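Local coordinates for protein probable fimbrial chaperone YadV (Escherichia coli K-12, PDB 5GHU) that probably acts as a periplasmic chaperone in fimbrial biogenesis, assisting the folding of pilin subunits encoded by its operon, at residues L168-D178 / V189-G197. Numbering follows the deposited sequence.
Sequences LEASGKRYPID and VMKVNGLNG
N193 joins its segment to P176 and D178 through both its backbone and its amide, at the place where the two sheets of the immunoglobulin-like C-terminal domain come together along one edge. P176 O takes two bonds from this one residue: backbone N of N193 lies 2.9 Å away, nearly in line with the carbonyl, while ND2 reaches the same oxygen from above the carbonyl plane. The other amide hydrogen goes to D178, with ND2 2.6 Å from OD1, above the carboxylate plane; the two flat groups are turned 58° from each other. Both acceptors lie close to the plane of the amide, so the two bonds fix its rotation, and chi1 of -65° sets CG beside the backbone N, bringing ND2 back toward P176. On the other side of the I177–V192 pair, a single non-hydrogen-bonded antiparallel bridge, D178 N donates to K191 O.

At the N193 end the type II turn from V192 to L195 lays its residues against Y175. CB of L195 sits over one face of the ring, 4.0 Å from its centroid, and N193 O meets the ring edge in plane. V192 CG1 packs on Y175 CB at 3.5 Å, with L168 behind it, and CD2 of L195 touches CD2 of L168. Buried I177 and V192 both rest on L151, and W142 of strand 139-143 covers L168 and L195, so the contact ties the edge strand 173-176 to the opposing sheet. Y175 itself belongs to a hairpin closed by the type I' turn from A170 to K173; on its face turned away from 189-197, R174 forms a salt bridge with E169 across the strands. At the other end a water donates to D178 O at 2.8 Å and accepts from K191 N.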
# COMPACT_ATOMS: atom_id res chain seq x y z
N LEU A 168 4.35 11.84 -16.81
CA LEU A 168 3.62 12.64 -17.77
C LEU A 168 4.52 12.85 -18.98
O LEU A 168 5.70 13.08 -18.80
CB LEU A 168 3.27 13.98 -17.12
CG LEU A 168 2.42 14.84 -18.03
CD1 LEU A 168 1.44 15.59 -17.13
CD2 LEU A 168 3.36 15.80 -18.75
N GLU A 169 3.96 12.70 -20.18
CA GLU A 169 4.74 12.89 -21.41
C GLU A 169 4.11 13.95 -22.27
O GLU A 169 2.90 13.99 -22.43
CB GLU A 169 4.79 11.58 -22.19
CG GLU A 169 6.11 11.20 -22.76
CD GLU A 169 6.19 9.69 -22.87
OE1 GLU A 169 5.14 9.08 -23.14
OE2 GLU A 169 7.24 9.13 -22.61
N ALA A 170 4.95 14.78 -22.85
CA ALA A 170 4.48 15.78 -23.80
C ALA A 170 5.60 16.14 -24.75
O ALA A 170 6.68 16.46 -24.29
CB ALA A 170 3.99 17.03 -23.07
N SER A 171 5.31 16.10 -26.05
CA SER A 171 6.28 16.50 -27.06
C SER A 171 7.59 15.72 -26.88
O SER A 171 8.67 16.31 -27.05
CB SER A 171 6.58 18.00 -27.00
OG SER A 171 5.41 18.81 -27.10
N GLY A 172 7.47 14.46 -26.50
CA GLY A 172 8.59 13.54 -26.40
C GLY A 172 9.41 13.63 -25.14
O GLY A 172 10.41 12.92 -24.96
N LYS A 173 9.02 14.54 -24.24
CA LYS A 173 9.74 14.69 -23.00
C LYS A 173 8.92 14.01 -21.93
O LYS A 173 7.68 14.07 -21.94
CB LYS A 173 9.96 16.17 -22.65
CG LYS A 173 11.02 16.82 -23.57
CD LYS A 173 11.15 18.30 -23.27
CE LYS A 173 12.34 18.60 -22.35
NZ LYS A 173 12.13 18.11 -20.94
N ARG A 174 9.60 13.33 -21.02
CA ARG A 174 8.91 12.60 -19.96
C ARG A 174 9.24 13.17 -18.59
O ARG A 174 10.42 13.53 -18.34
CB ARG A 174 9.32 11.11 -20.04
CG ARG A 174 8.73 10.23 -19.01
CD ARG A 174 9.11 8.76 -19.35
NE ARG A 174 8.62 8.31 -20.65
CZ ARG A 174 8.92 7.11 -21.19
NH1 ARG A 174 9.69 6.25 -20.55
NH2 ARG A 174 8.46 6.76 -22.38
N TYR A 175 8.21 13.33 -17.74
CA TYR A 175 8.36 13.94 -16.44
C TYR A 175 7.78 13.01 -15.40
O TYR A 175 6.59 12.77 -15.38
CB TYR A 175 7.62 15.28 -16.40
CG TYR A 175 8.01 16.24 -17.52
CD1 TYR A 175 7.35 16.19 -18.75
CD2 TYR A 175 9.02 17.16 -17.35
CE1 TYR A 175 7.70 17.05 -19.78
CE2 TYR A 175 9.36 18.03 -18.36
CZ TYR A 175 8.67 17.98 -19.58
OH TYR A 175 8.99 18.86 -20.62
N PRO A 176 8.62 12.49 -14.53
CA PRO A 176 8.12 11.57 -13.52
C PRO A 176 7.09 12.24 -12.64
O PRO A 176 7.27 13.41 -12.30
CB PRO A 176 9.33 11.24 -12.69
CG PRO A 176 10.48 11.41 -13.67
CD PRO A 176 10.09 12.56 -14.55
N ILE A 177 6.06 11.48 -12.29
CA ILE A 177 5.07 11.91 -11.31
C ILE A 177 5.45 11.39 -9.92
O ILE A 177 5.78 10.22 -9.80
CB ILE A 177 3.71 11.38 -11.71
CG1 ILE A 177 3.31 11.98 -13.07
CG2 ILE A 177 2.67 11.72 -10.59
CD1 ILE A 177 2.12 11.30 -13.75
N ASP A 178 5.37 12.22 -8.89
CA ASP A 178 5.50 11.76 -7.51
C ASP A 178 4.20 11.06 -7.12
O ASP A 178 3.32 11.65 -6.45
CB ASP A 178 5.76 12.93 -6.54
CG ASP A 178 7.14 13.54 -6.70
OD1 ASP A 178 8.03 12.94 -7.35
OD2 ASP A 178 7.34 14.63 -6.13
N VAL A 189 -3.65 15.28 -5.13
CA VAL A 189 -2.76 16.01 -6.04
C VAL A 189 -1.38 15.33 -6.05
O VAL A 189 -0.84 14.97 -5.00
CB VAL A 189 -2.62 17.47 -5.67
CG1 VAL A 189 -1.49 18.13 -6.55
CG2 VAL A 189 -3.96 18.18 -5.87
N MET A 190 -0.79 15.18 -7.25
CA MET A 190 0.50 14.52 -7.36
C MET A 190 1.37 15.45 -8.17
O MET A 190 0.94 15.95 -9.23
CB MET A 190 0.36 13.14 -8.02
CG MET A 190 -0.55 12.20 -7.24
SD MET A 190 -0.69 10.65 -8.18
CE MET A 190 -2.24 10.04 -7.53
N LYS A 191 2.57 15.70 -7.64
CA LYS A 191 3.53 16.61 -8.26
C LYS A 191 4.12 16.01 -9.56
O LYS A 191 4.30 14.80 -9.67
CB LYS A 191 4.67 16.91 -7.27
CG LYS A 191 4.24 17.86 -6.15
CD LYS A 191 5.45 18.35 -5.32
CE LYS A 191 6.57 18.86 -6.23
NZ LYS A 191 7.66 19.63 -5.53
N VAL A 192 4.38 16.88 -10.53
CA VAL A 192 5.08 16.47 -11.78
C VAL A 192 6.46 17.09 -11.72
O VAL A 192 6.61 18.31 -11.65
CB VAL A 192 4.34 16.91 -13.06
CG1 VAL A 192 5.11 16.45 -14.33
CG2 VAL A 192 2.91 16.32 -13.10
N ASN A 193 7.48 16.24 -11.73
CA ASN A 193 8.85 16.72 -11.58
C ASN A 193 9.44 17.28 -12.85
O ASN A 193 9.40 16.65 -13.90
CB ASN A 193 9.75 15.60 -11.08
CG ASN A 193 9.39 15.16 -9.70
OD1 ASN A 193 9.88 15.71 -8.72
ND2 ASN A 193 8.53 14.18 -9.61
N GLY A 194 10.00 18.48 -12.75
CA GLY A 194 10.82 19.01 -13.83
C GLY A 194 10.02 19.70 -14.90
O GLY A 194 10.53 19.96 -15.98
N LEU A 195 8.77 19.99 -14.60
CA LEU A 195 7.88 20.63 -15.55
C LEU A 195 7.29 21.90 -14.95
O LEU A 195 6.65 21.85 -13.88
CB LEU A 195 6.75 19.69 -15.95
CG LEU A 195 5.73 20.31 -16.90
CD1 LEU A 195 6.37 20.73 -18.21
CD2 LEU A 195 4.59 19.31 -17.14
N ASN A 196 7.48 23.02 -15.64
CA ASN A 196 7.06 24.32 -15.12
C ASN A 196 5.54 24.50 -15.09
O ASN A 196 4.98 24.89 -14.07
CB ASN A 196 7.71 25.44 -15.94
N GLY A 197 4.88 24.25 -16.21
CA GLY A 197 3.43 24.42 -16.27
C GLY A 197 2.81 23.46 -17.26
O GLY A 197 3.53 22.73 -17.93
O HOH W 1 3.02 14.17 -5.26